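Local coordinates for protein phosphatidylinositol phosphate phosphatase (Schizosaccharomyces pombe, PDB 1I9Z) that removes the 5-phosphate from inositol polyphosphates and phosphatidylinositol 4,5-bisphosphate through its metal-dependent catalytic domain, helping control phosphoinositide levels in membrane trafficking and signalling, at residues A[32-37]-A[60-65]; A[38-43]-A[301-306]. All coordinates share one frame; numbering follows the deposited sequence.

Contact 1 (A[32-37]-A[60-65]). With CA (calcium ion), chain B.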
loop_
_atom_site.group_PDB
_atom_site.type_symbol
_atom_site.label_atom_id
_atom_site.label_comp_id
_atom_site.label_asym_id
_atom_site.label_seq_id
_atom_site.Cartn_x
_atom_site.Cartn_y
_atom_site.Cartn_z
ATOM N N TYR A 32 -0.409 -6.516 -8.836
ATOM C CA TYR A 32 -0.359 -7.555 -9.848
ATOM C C TYR A 32 1.016 -7.786 -10.445
ATOM O O TYR A 32 1.594 -6.862 -11.023
ATOM C CB TYR A 32 -1.358 -7.188 -10.971
ATOM C CG TYR A 32 -1.831 -8.305 -11.902
ATOM C CD1 TYR A 32 -1.428 -9.643 -11.767
ATOM C CD2 TYR A 32 -2.777 -8.009 -12.910
ATOM C CE1 TYR A 32 -1.959 -10.660 -12.646
ATOM C CE2 TYR A 32 -3.283 -8.984 -13.742
ATOM C CZ TYR A 32 -2.872 -10.294 -13.614
ATOM O OH TYR A 32 -3.350 -11.264 -14.502
ATOM N N ASN A 33 1.599 -8.968 -10.229
ATOM C CA ASN A 33 2.853 -9.329 -10.886
ATOM C C ASN A 33 2.344 -9.902 -12.233
ATOM O O ASN A 33 1.739 -10.983 -12.301
ATOM C CB ASN A 33 3.610 -10.479 -10.168
ATOM C CG ASN A 33 4.845 -10.842 -10.900
ATOM O OD1 ASN A 33 4.812 -11.005 -12.129
ATOM N ND2 ASN A 33 5.978 -11.017 -10.177
ATOM N N LEU A 34 2.607 -9.140 -13.291
ATOM C CA LEU A 34 2.148 -9.432 -14.674
ATOM C C LEU A 34 2.852 -10.471 -15.488
ATOM O O LEU A 34 2.321 -10.897 -16.535
ATOM C CB LEU A 34 2.278 -8.121 -15.481
ATOM C CG LEU A 34 1.481 -7.007 -14.848
ATOM C CD1 LEU A 34 2.018 -5.671 -15.524
ATOM C CD2 LEU A 34 -0.043 -7.167 -15.151
ATOM N N ASN A 35 4.065 -10.865 -15.067
ATOM C CA ASN A 35 4.841 -11.808 -15.848
ATOM C C ASN A 35 5.015 -11.279 -17.299
ATOM O O ASN A 35 5.041 -12.086 -18.270
ATOM C CB ASN A 35 4.175 -13.180 -15.869
ATOM C CG ASN A 35 5.090 -14.269 -16.364
ATOM O OD1 ASN A 35 6.303 -14.285 -16.108
ATOM N ND2 ASN A 35 4.499 -15.207 -17.127
ATOM N N GLY A 36 5.055 -9.947 -17.428
ATOM C CA GLY A 36 5.268 -9.315 -18.729
ATOM C C GLY A 36 4.076 -9.369 -19.671
ATOM O O GLY A 36 4.243 -9.059 -20.849
ATOM N N CYS A 37 2.897 -9.728 -19.171
ATOM C CA CYS A 37 1.710 -9.802 -20.058
ATOM C C CYS A 37 1.295 -8.446 -20.569
ATOM O O CYS A 37 1.557 -7.416 -19.954
ATOM C CB CYS A 37 0.500 -10.455 -19.350
ATOM S SG CYS A 37 -0.316 -9.438 -18.064
ATOM N N VAL A 60 -2.495 1.484 -7.520
ATOM C CA VAL A 60 -2.196 0.284 -8.276
ATOM C C VAL A 60 -0.700 0.070 -8.472
ATOM O O VAL A 60 0.004 0.948 -8.997
ATOM C CB VAL A 60 -2.860 0.370 -9.687
ATOM C CG1 VAL A 60 -2.719 -0.982 -10.444
ATOM C CG2 VAL A 60 -4.373 0.796 -9.546
ATOM N N GLY A 61 -0.227 -1.107 -8.059
ATOM C CA GLY A 61 1.152 -1.457 -8.212
ATOM C C GLY A 61 1.294 -2.683 -9.084
ATOM O O GLY A 61 0.584 -3.718 -8.907
ATOM N N PHE A 62 2.201 -2.580 -10.054
ATOM C CA PHE A 62 2.505 -3.679 -10.959
ATOM C C PHE A 62 3.933 -4.135 -10.790
ATOM O O PHE A 62 4.834 -3.292 -10.446
ATOM C CB PHE A 62 2.372 -3.243 -12.465
ATOM C CG PHE A 62 0.973 -2.935 -12.866
ATOM C CD1 PHE A 62 0.577 -1.633 -13.074
ATOM C CD2 PHE A 62 0.052 -3.962 -13.058
ATOM C CE1 PHE A 62 -0.780 -1.344 -13.497
ATOM C CE2 PHE A 62 -1.315 -3.683 -13.475
ATOM C CZ PHE A 62 -1.704 -2.374 -13.695
ATOM N N GLN A 63 4.147 -5.457 -10.946
ATOM C CA GLN A 63 5.498 -6.005 -11.020
ATOM C C GLN A 63 5.635 -6.710 -12.380
ATOM O O GLN A 63 4.640 -7.187 -12.966
ATOM C CB GLN A 63 5.836 -6.951 -9.890
ATOM C CG GLN A 63 5.580 -6.253 -8.483
ATOM C CD GLN A 63 4.117 -6.332 -8.106
ATOM O OE1 GLN A 63 3.469 -7.356 -8.372
ATOM N NE2 GLN A 63 3.599 -5.295 -7.442
ATOM N N GLU A 64 6.867 -6.802 -12.859
ATOM C CA GLU A 64 7.163 -7.420 -14.161
ATOM C C GLU A 64 6.382 -6.853 -15.351
ATOM O O GLU A 64 5.820 -7.624 -16.173
ATOM C CB GLU A 64 7.032 -8.960 -14.135
ATOM C CG GLU A 64 7.921 -9.546 -13.027
ATOM C CD GLU A 64 8.145 -11.020 -13.178
ATOM O OE1 GLU A 64 8.227 -11.493 -14.342
ATOM O OE2 GLU A 64 8.352 -11.699 -12.165
ATOM N N ILE A 65 6.342 -5.538 -15.468
ATOM C CA ILE A 65 5.686 -4.918 -16.653
ATOM C C ILE A 65 6.424 -5.513 -17.872
ATOM O O ILE A 65 5.849 -5.738 -18.960
ATOM C CB ILE A 65 5.774 -3.380 -16.593
ATOM C CG1 ILE A 65 4.709 -2.894 -15.597
ATOM C CG2 ILE A 65 5.546 -2.742 -18.090
ATOM C CD1 ILE A 65 4.719 -1.438 -15.343
HETATM CA CA CA B . 7.880 -14.227 -13.355
HETATM O O HOH W 1 5.801 -13.495 -12.822
HETATM O O HOH W 2 5.935 -6.786 -21.415
HETATM O O HOH W 3 3.181 -5.423 -19.572
HETATM O O HOH W 4 9.628 -13.910 -11.992
HETATM O O HOH W 5 9.970 -14.689 -15.170
HETATM O O HOH W 6 7.611 -16.414 -13.210
#
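Strands 20-33 and 57-63 are parallel neighbours in one beta-alpha-beta unit of this DNase I-like fold, and residues 32-37 and 60-65, at their C-terminal ends, form part of the calcium site. Backbone bonds fix the register. Y32 N donates to G61 O nearly along the C=O axis (164°), and Y32 O receives Q63 N at 2.9 Å. L34 N reaches Q63 O at 2.8 Å, which with the Q63 N to Y32 O bond completes the N33-Q63 bridge; beyond it, G36 N makes a weak bond to E64 O. G36 belongs to a type I' turn from L34 to C37, and two waters tie I65 O to G36 O and C37 O.

Apolar contacts gather round F62, whose side chain shares a sheet face with Y32. L34 CD1 sits 3.6 Å from F62 CD2 and also touches I65 CG1, while the other methyl, CD2, covers one face of the Y32 ring toward its rim. W84 of helix 78-94 packs against both L34 and F62.

The polar contact is on the N33-Q63 face. With CG of N33 anti to the backbone N (chi1 178°), its ND2 donates to E64 OE2 at 3.2 Å; the acceptor lies in the amide plane, but the carboxylate is met from above its own plane. D207 also accepts from ND2. The other amide atom, OD1, receives N35 N at 3.0 Å, an Asx turn, and takes a 2.8 Å bond from a calcium-bound water. An alanine here would remove the amide that links turn, water and carboxylate, and would probably loosen the orientation of E64. L68 N holds E64 OE1, and E64 OE2 ligates the calcium at 2.8 Å.

Contact 2 (A[38-43]-A[301-306])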
loop_
_atom_site.group_PDB
_atom_site.type_symbol
_atom_site.label_atom_id
_atom_site.label_comp_id
_atom_site.label_asym_id
_atom_site.label_seq_id
_atom_site.Cartn_x
_atom_site.Cartn_y
_atom_site.Cartn_z
ATOM N N SER A 38 0.596 -8.450 -21.711
ATOM C CA SER A 38 0.105 -7.197 -22.293
ATOM C C SER A 38 -0.989 -6.440 -21.566
ATOM O O SER A 38 -1.905 -7.017 -21.031
ATOM C CB SER A 38 -0.431 -7.466 -23.710
ATOM O OG SER A 38 0.511 -8.257 -24.406
ATOM N N ALA A 39 -0.905 -5.121 -21.640
ATOM C CA ALA A 39 -1.868 -4.211 -21.070
ATOM C C ALA A 39 -3.235 -4.520 -21.635
ATOM O O ALA A 39 -3.355 -4.838 -22.822
ATOM C CB ALA A 39 -1.494 -2.783 -21.440
ATOM N N THR A 40 -4.279 -4.403 -20.819
ATOM C CA THR A 40 -5.646 -4.682 -21.311
ATOM C C THR A 40 -6.596 -3.996 -20.359
ATOM O O THR A 40 -6.243 -3.800 -19.192
ATOM C CB THR A 40 -5.928 -6.228 -21.323
ATOM O OG1 THR A 40 -7.327 -6.469 -21.632
ATOM C CG2 THR A 40 -5.594 -6.868 -19.942
ATOM N N THR A 41 -7.797 -3.623 -20.826
ATOM C CA THR A 41 -8.776 -3.002 -19.951
ATOM C C THR A 41 -9.639 -4.110 -19.372
ATOM O O THR A 41 -10.546 -3.839 -18.615
ATOM C CB THR A 41 -9.738 -2.079 -20.733
ATOM O OG1 THR A 41 -10.294 -2.841 -21.816
ATOM C CG2 THR A 41 -8.974 -0.906 -21.349
ATOM N N LYS A 42 -9.368 -5.351 -19.711
ATOM C CA LYS A 42 -10.222 -6.429 -19.195
ATOM C C LYS A 42 -9.745 -6.821 -17.786
ATOM O O LYS A 42 -9.272 -7.933 -17.577
ATOM C CB LYS A 42 -10.176 -7.663 -20.106
ATOM C CG LYS A 42 -10.618 -7.393 -21.551
ATOM C CD LYS A 42 -12.103 -7.327 -21.632
ATOM C CE LYS A 42 -12.635 -5.963 -21.256
ATOM N NZ LYS A 42 -14.061 -5.785 -21.768
ATOM N N LEU A 43 -9.988 -5.916 -16.846
ATOM C CA LEU A 43 -9.589 -6.092 -15.432
ATOM C C LEU A 43 -10.736 -5.882 -14.484
ATOM O O LEU A 43 -10.544 -5.644 -13.281
ATOM C CB LEU A 43 -8.532 -5.026 -15.117
ATOM C CG LEU A 43 -7.363 -4.857 -16.100
ATOM C CD1 LEU A 43 -6.522 -3.619 -15.717
ATOM C CD2 LEU A 43 -6.463 -6.121 -16.049
ATOM N N LEU A 301 -7.948 -13.602 -12.350
ATOM C CA LEU A 301 -7.493 -13.136 -13.687
ATOM C C LEU A 301 -6.382 -14.117 -14.042
ATOM O O LEU A 301 -5.576 -14.489 -13.169
ATOM C CB LEU A 301 -6.921 -11.728 -13.711
ATOM C CG LEU A 301 -7.918 -10.574 -13.597
ATOM C CD1 LEU A 301 -7.184 -9.278 -13.959
ATOM C CD2 LEU A 301 -9.117 -10.817 -14.606
ATOM N N TYR A 302 -6.285 -14.495 -15.316
ATOM C CA TYR A 302 -5.406 -15.583 -15.728
ATOM C C TYR A 302 -4.299 -15.224 -16.718
ATOM O O TYR A 302 -3.695 -16.129 -17.342
ATOM C CB TYR A 302 -6.342 -16.671 -16.369
ATOM C CG TYR A 302 -7.323 -17.306 -15.384
ATOM C CD1 TYR A 302 -8.564 -16.699 -15.075
ATOM C CD2 TYR A 302 -7.001 -18.515 -14.787
ATOM C CE1 TYR A 302 -9.490 -17.324 -14.156
ATOM C CE2 TYR A 302 -7.860 -19.149 -13.878
ATOM C CZ TYR A 302 -9.112 -18.532 -13.575
ATOM O OH TYR A 302 -9.978 -19.141 -12.713
ATOM N N TYR A 303 -4.010 -13.919 -16.843
ATOM C CA TYR A 303 -3.023 -13.487 -17.816
ATOM C C TYR A 303 -1.606 -13.777 -17.427
ATOM O O TYR A 303 -0.723 -13.759 -18.277
ATOM C CB TYR A 303 -3.112 -11.970 -18.042
ATOM C CG TYR A 303 -4.512 -11.501 -18.277
ATOM C CD1 TYR A 303 -5.017 -10.392 -17.616
ATOM C CD2 TYR A 303 -5.347 -12.169 -19.202
ATOM C CE1 TYR A 303 -6.359 -9.941 -17.838
ATOM C CE2 TYR A 303 -6.636 -11.707 -19.450
ATOM C CZ TYR A 303 -7.139 -10.606 -18.768
ATOM O OH TYR A 303 -8.442 -10.130 -19.004
ATOM N N SER A 304 -1.407 -14.033 -16.137
ATOM C CA SER A 304 -0.055 -14.200 -15.583
ATOM C C SER A 304 0.084 -15.514 -14.797
ATOM O O SER A 304 -0.897 -16.270 -14.670
ATOM C CB SER A 304 0.208 -12.980 -14.632
ATOM O OG SER A 304 1.456 -13.126 -13.919
ATOM N N ASP A 305 1.309 -15.806 -14.333
ATOM C CA ASP A 305 1.484 -16.989 -13.490
ATOM C C ASP A 305 1.177 -16.590 -12.026
ATOM O O ASP A 305 1.197 -17.427 -11.129
ATOM C CB ASP A 305 2.883 -17.592 -13.644
ATOM C CG ASP A 305 3.995 -16.581 -13.443
ATOM O OD1 ASP A 305 3.798 -15.348 -13.254
ATOM O OD2 ASP A 305 5.117 -17.095 -13.469
ATOM N N HIS A 306 0.868 -15.323 -11.774
ATOM C CA HIS A 306 0.378 -14.906 -10.446
ATOM C C HIS A 306 -1.066 -14.445 -10.567
ATOM O O HIS A 306 -1.487 -13.953 -11.629
ATOM C CB HIS A 306 1.080 -13.656 -9.890
ATOM C CG HIS A 306 2.509 -13.869 -9.538
ATOM N ND1 HIS A 306 3.010 -13.638 -8.268
ATOM C CD2 HIS A 306 3.564 -14.204 -10.310
ATOM C CE1 HIS A 306 4.326 -13.812 -8.284
ATOM N NE2 HIS A 306 4.688 -14.155 -9.517
#
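L301 opens the contact with a hydrophobic touch. Its CG stands beside the backbone N (chi1 -74°), which brings CD1 to 3.9 Å from L43 CD2, the two leucines crossing at about a right angle.

Y303 carries most of the contact between these two loops. Its hydroxyl donates to K42 O, with OH and O 2.7 Å apart. The bond meets a lone pair in the carbonyl plane (C=O...OH angle 139°), and K42 O lies in the plane of the tyrosine ring at its edge. K42 CB comes within 3.2 Å of Y303 OH. The same ring edge meets L43 CD2, while T40 CG2 approaches tip to tip, 3.8 Å from Y303 CE1. T40 is itself turned by an ST turn: its OG1, anti to the backbone N, accepts K42 N at 3.0 Å, and the same torsion leaves CG2 in the crowded position between N and the carbonyl carbon. K42 then centres an inverse gamma turn that presents its carbonyl to the phenol.

Beyond the touching residues, S304 OG accepts H306 N at 3.1 Å in a second ST turn, nearly straight at 172°. D305, between them, contacts the bound inositol 1,4-bisphosphate, and H306 ND1 is hydrogen-bonded to D283 OD2.

The whole contact joins the loop after strand 20-33 to the loop before strand 309-320: L301 and Y303 also lean on Y32 of strand 20-33, while L43, the N-cap residue of helix 44-47, packs on L91 of helix 78-94.

The first segments of the two contacts, 32-37 and 38-43, follow one another in the chain, and the contact centres lie about 9 Å apart. The direct junction is a probable hydrogen bond from S304 to N33, with S304 OG 2.7 Å from N33 O, so the loop 301-306 is fastened to the strand end that carries the second-shell amide of contact 1. Packing adds to it: N35 CB is 3.4 Å from D305 OD1. Contact 1 supplies the metal side of the active site, its E64 side chain about 6 Å from the bound inositol bisphosphate. Contact 2 reaches that ligand through D305, while its Y303 side chain stays about 12 Å from the calcium.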